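Long-range contact in spindle assembly abnormal protein 6 (Caenorhabditis elegans, PDB 4G79), which serves as a central scaffolding component of the centriole, ensuring its ninefold symmetry, and is required for centrosome biogenesis and duplication: residues A[49-57]-A[67-75]. Sequence-based numbering, arbitrary orientation. Where two conformers were deposited one is given.
Sequences GEKELKFEI and FSETLNNEK
Ile-57 meets Phe-67 at the loop end of an antiparallel hairpin whose short strand axes, 51-57 and 67-71, run 158° apart. Ile-57 CG1 lies at the edge of the Phe-67 ring, 4.0 Å from Phe-67 CD2, and with CD1 fits against the CB-CD2 side of that residue; CG1 stands between the backbone N and the carbonyl carbon (chi1 65°), which carries it across to the partner strand. On the same face, Leu-71 CD1 sits obliquely against the Phe-55 ring, 4.1 Å from CE1. Backbone pairing fixes this register: Leu-53 N to Leu-71 O is 2.8 Å, nearly straight at 172°, and similar reciprocal bonds join Phe-55 with Glu-69 and Ile-57 with Phe-67.

The other face is polar: one water links Lys-54 NZ with Ser-68 OG. Beyond the pairing, the Glu-50 carboxylate reaches over Asn-72 CB, its OE1 3.5 Å away, and Asn-72 ND2 donates weakly to Glu-50 OE2 at 3.4 Å. Asn-72 N-caps the helix, its OD1 accepting from Lys-75 N at 2.8 Å. With an alanine here, the Lys-75 N-H is likely to lose its side-chain cap and Glu-50 OE2 one of its partners, Ser-48 OG being another.

In this N-terminal globular domain, strand 29-44 flanks the hairpin beside 51-58 and strand 132-140 beside 66-71; Leu-138 and Cys-118 touch both Ile-57 and Phe-67, while Asn-72 turns the chain into helix 73-83.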
loop_
_atom_site.group_PDB
_atom_site.type_symbol
_atom_site.label_atom_id
_atom_site.label_comp_id
_atom_site.label_asym_id
_atom_site.label_seq_id
_atom_site.Cartn_x
_atom_site.Cartn_y
_atom_site.Cartn_z
ATOM N N GLY A 49 -4.613 29.752 13.556
ATOM C CA GLY A 49 -3.740 29.497 14.695
ATOM C C GLY A 49 -3.491 28.007 14.906
ATOM O O GLY A 49 -2.835 27.614 15.871
ATOM N N GLU A 50 -4.010 27.157 14.015
ATOM C CA GLU A 50 -3.867 25.715 14.175
ATOM C C GLU A 50 -2.495 25.210 13.669
ATOM O O GLU A 50 -1.843 25.841 12.823
ATOM C CB GLU A 50 -5.030 24.967 13.486
ATOM C CG GLU A 50 -4.792 24.670 12.008
ATOM C CD GLU A 50 -5.969 24.038 11.293
ATOM O OE1 GLU A 50 -6.270 22.852 11.568
ATOM O OE2 GLU A 50 -6.577 24.731 10.443
ATOM N N LYS A 51 -2.081 24.043 14.186
ATOM C CA LYS A 51 -0.803 23.440 13.803
ATOM C C LYS A 51 -0.885 22.899 12.392
ATOM O O LYS A 51 -1.847 22.204 12.023
ATOM C CB LYS A 51 -0.401 22.329 14.788
ATOM C CG LYS A 51 0.872 21.579 14.365
ATOM C CD LYS A 51 1.162 20.452 15.346
ATOM C CE LYS A 51 2.369 19.672 14.907
ATOM N NZ LYS A 51 2.553 18.455 15.749
ATOM N N GLU A 52 0.150 23.230 11.616
ATOM C CA GLU A 52 0.346 22.809 10.246
ATOM C C GLU A 52 1.661 22.136 10.135
ATOM O O GLU A 52 2.604 22.606 10.761
ATOM C CB GLU A 52 0.395 24.050 9.332
ATOM C CG GLU A 52 -0.951 24.557 8.901
ATOM C CD GLU A 52 -0.894 25.830 8.086
ATOM O OE1 GLU A 52 0.136 26.546 8.123
ATOM O OE2 GLU A 52 -1.909 26.123 7.421
ATOM N N LEU A 53 1.765 21.081 9.319
ATOM C CA LEU A 53 3.075 20.522 8.967
ATOM C C LEU A 53 3.397 21.096 7.627
ATOM O O LEU A 53 2.466 21.261 6.845
ATOM C CB LEU A 53 3.088 18.993 8.902
ATOM C CG LEU A 53 2.900 18.246 10.212
ATOM C CD1 LEU A 53 2.920 16.741 9.936
ATOM C CD2 LEU A 53 4.012 18.610 11.214
ATOM N N LYS A 54 4.663 21.435 7.337
ATOM C CA LYS A 54 5.006 21.981 6.023
ATOM C C LYS A 54 6.056 21.089 5.388
ATOM O O LYS A 54 7.023 20.761 6.050
ATOM C CB LYS A 54 5.503 23.436 6.146
ATOM C CG LYS A 54 5.828 24.086 4.806
ATOM C CD LYS A 54 5.814 25.571 4.950
ATOM C CE LYS A 54 6.244 26.229 3.651
ATOM N NZ LYS A 54 5.089 26.396 2.730
ATOM N N PHE A 55 5.848 20.658 4.122
ATOM C CA PHE A 55 6.815 19.824 3.387
ATOM C C PHE A 55 7.381 20.658 2.292
ATOM O O PHE A 55 6.612 21.328 1.601
ATOM C CB PHE A 55 6.156 18.555 2.816
ATOM C CG PHE A 55 5.789 17.549 3.868
ATOM C CD1 PHE A 55 4.613 17.680 4.598
ATOM C CD2 PHE A 55 6.610 16.451 4.118
ATOM C CE1 PHE A 55 4.277 16.738 5.576
ATOM C CE2 PHE A 55 6.265 15.514 5.093
ATOM C CZ PHE A 55 5.113 15.678 5.825
ATOM N N GLU A 56 8.709 20.691 2.154
ATOM C CA GLU A 56 9.337 21.540 1.131
ATOM C C GLU A 56 10.419 20.791 0.435
ATOM O O GLU A 56 11.252 20.146 1.087
ATOM C CB GLU A 56 9.935 22.831 1.721
ATOM C CG GLU A 56 8.951 23.818 2.351
ATOM C CD GLU A 56 9.634 24.940 3.110
ATOM O OE1 GLU A 56 9.911 24.755 4.318
ATOM O OE2 GLU A 56 9.926 25.990 2.490
ATOM N N ILE A 57 10.415 20.860 -0.908
ATOM C CA ILE A 57 11.475 20.204 -1.679
ATOM C C ILE A 57 12.149 21.239 -2.595
ATOM O O ILE A 57 11.515 22.189 -3.065
ATOM C CB ILE A 57 11.048 18.944 -2.456
ATOM C CG1 ILE A 57 10.029 19.227 -3.566
ATOM C CG2 ILE A 57 10.675 17.727 -1.542
ATOM C CD1 ILE A 57 9.916 18.058 -4.542
ATOM N N PHE A 67 9.019 23.352 -4.345
ATOM C CA PHE A 67 7.629 22.956 -4.121
ATOM C C PHE A 67 7.315 22.783 -2.662
ATOM O O PHE A 67 8.179 22.345 -1.899
ATOM C CB PHE A 67 7.317 21.643 -4.860
ATOM C CG PHE A 67 7.645 21.672 -6.336
ATOM C CD1 PHE A 67 6.715 22.119 -7.259
ATOM C CD2 PHE A 67 8.882 21.235 -6.800
ATOM C CE1 PHE A 67 7.033 22.180 -8.619
ATOM C CE2 PHE A 67 9.194 21.288 -8.164
ATOM C CZ PHE A 67 8.274 21.777 -9.060
ATOM N N SER A 68 6.063 23.089 -2.271
ATOM C CA SER A 68 5.682 22.885 -0.880
ATOM C C SER A 68 4.199 22.606 -0.733
ATOM O O SER A 68 3.398 22.863 -1.630
ATOM C CB SER A 68 6.061 24.094 -0.023
ATOM O OG SER A 68 5.246 25.227 -0.268
ATOM N N GLU A 69 3.846 22.087 0.428
ATOM C CA GLU A 69 2.462 21.883 0.815
ATOM C C GLU A 69 2.398 21.884 2.320
ATOM O O GLU A 69 3.346 21.465 3.008
ATOM C CB GLU A 69 1.845 20.591 0.228
ATOM C CG GLU A 69 0.381 20.322 0.604
ATOM C CD GLU A 69 -0.620 21.393 0.205
ATOM O OE1 GLU A 69 -1.542 21.074 -0.579
ATOM O OE2 GLU A 69 -0.490 22.548 0.672
ATOM N N THR A 70 1.283 22.378 2.825
ATOM C CA THR A 70 1.055 22.436 4.257
ATOM C C THR A 70 -0.059 21.418 4.575
ATOM O O THR A 70 -0.994 21.260 3.790
ATOM C CB THR A 70 0.807 23.917 4.663
ATOM O OG1 THR A 70 1.056 24.128 6.049
ATOM C CG2 THR A 70 -0.548 24.456 4.238
ATOM N N LEU A 71 0.070 20.715 5.695
ATOM C CA LEU A 71 -0.898 19.716 6.138
ATOM C C LEU A 71 -1.422 20.074 7.491
ATOM O O LEU A 71 -0.643 20.055 8.436
ATOM C CB LEU A 71 -0.201 18.359 6.257
ATOM C CG LEU A 71 -0.383 17.284 5.199
ATOM C CD1 LEU A 71 0.238 15.975 5.707
ATOM C CD2 LEU A 71 -1.841 16.973 4.948
ATOM N N ASN A 72 -2.714 20.292 7.620
ATOM C CA ASN A 72 -3.324 20.515 8.943
ATOM C C ASN A 72 -3.941 19.176 9.414
ATOM O O ASN A 72 -3.833 18.174 8.702
ATOM C CB ASN A 72 -4.333 21.687 8.915
ATOM C CG ASN A 72 -5.528 21.505 8.008
ATOM O OD1 ASN A 72 -5.840 20.412 7.527
ATOM N ND2 ASN A 72 -6.274 22.568 7.807
ATOM N N ASN A 73 -4.552 19.130 10.630
ATOM C CA ASN A 73 -5.111 17.893 11.132
ATOM C C ASN A 73 -6.200 17.326 10.210
ATOM O O ASN A 73 -6.251 16.111 10.003
ATOM C CB ASN A 73 -5.657 18.093 12.543
ATOM C CG ASN A 73 -6.168 16.806 13.166
ATOM O OD1 ASN A 73 -5.499 15.772 13.139
ATOM N ND2 ASN A 73 -7.371 16.834 13.683
ATOM N N GLU A 74 -7.080 18.192 9.692
ATOM C CA GLU A 74 -8.203 17.793 8.831
ATOM C C GLU A 74 -7.713 17.189 7.499
ATOM O O GLU A 74 -8.241 16.154 7.071
ATOM C CB GLU A 74 -9.135 18.992 8.564
ATOM C CG GLU A 74 -9.850 19.483 9.817
ATOM C CD GLU A 74 -9.049 20.332 10.793
ATOM O OE1 GLU A 74 -7.933 20.788 10.438
ATOM O OE2 GLU A 74 -9.554 20.548 11.921
ATOM N N LYS A 75 -6.701 17.815 6.867
ATOM C CA LYS A 75 -6.135 17.361 5.594
ATOM C C LYS A 75 -5.380 16.061 5.812
ATOM O O LYS A 75 -5.458 15.156 4.977
ATOM C CB LYS A 75 -5.242 18.430 4.960
ATOM C CG LYS A 75 -6.023 19.584 4.347
ATOM C CD LYS A 75 -5.113 20.633 3.724
ATOM C CE LYS A 75 -5.916 21.842 3.297
ATOM N NZ LYS A 75 -5.097 22.811 2.518
HETATM O O HOH W 1 -4.239 21.199 12.760
HETATM O O HOH W 2 6.270 27.512 0.481
#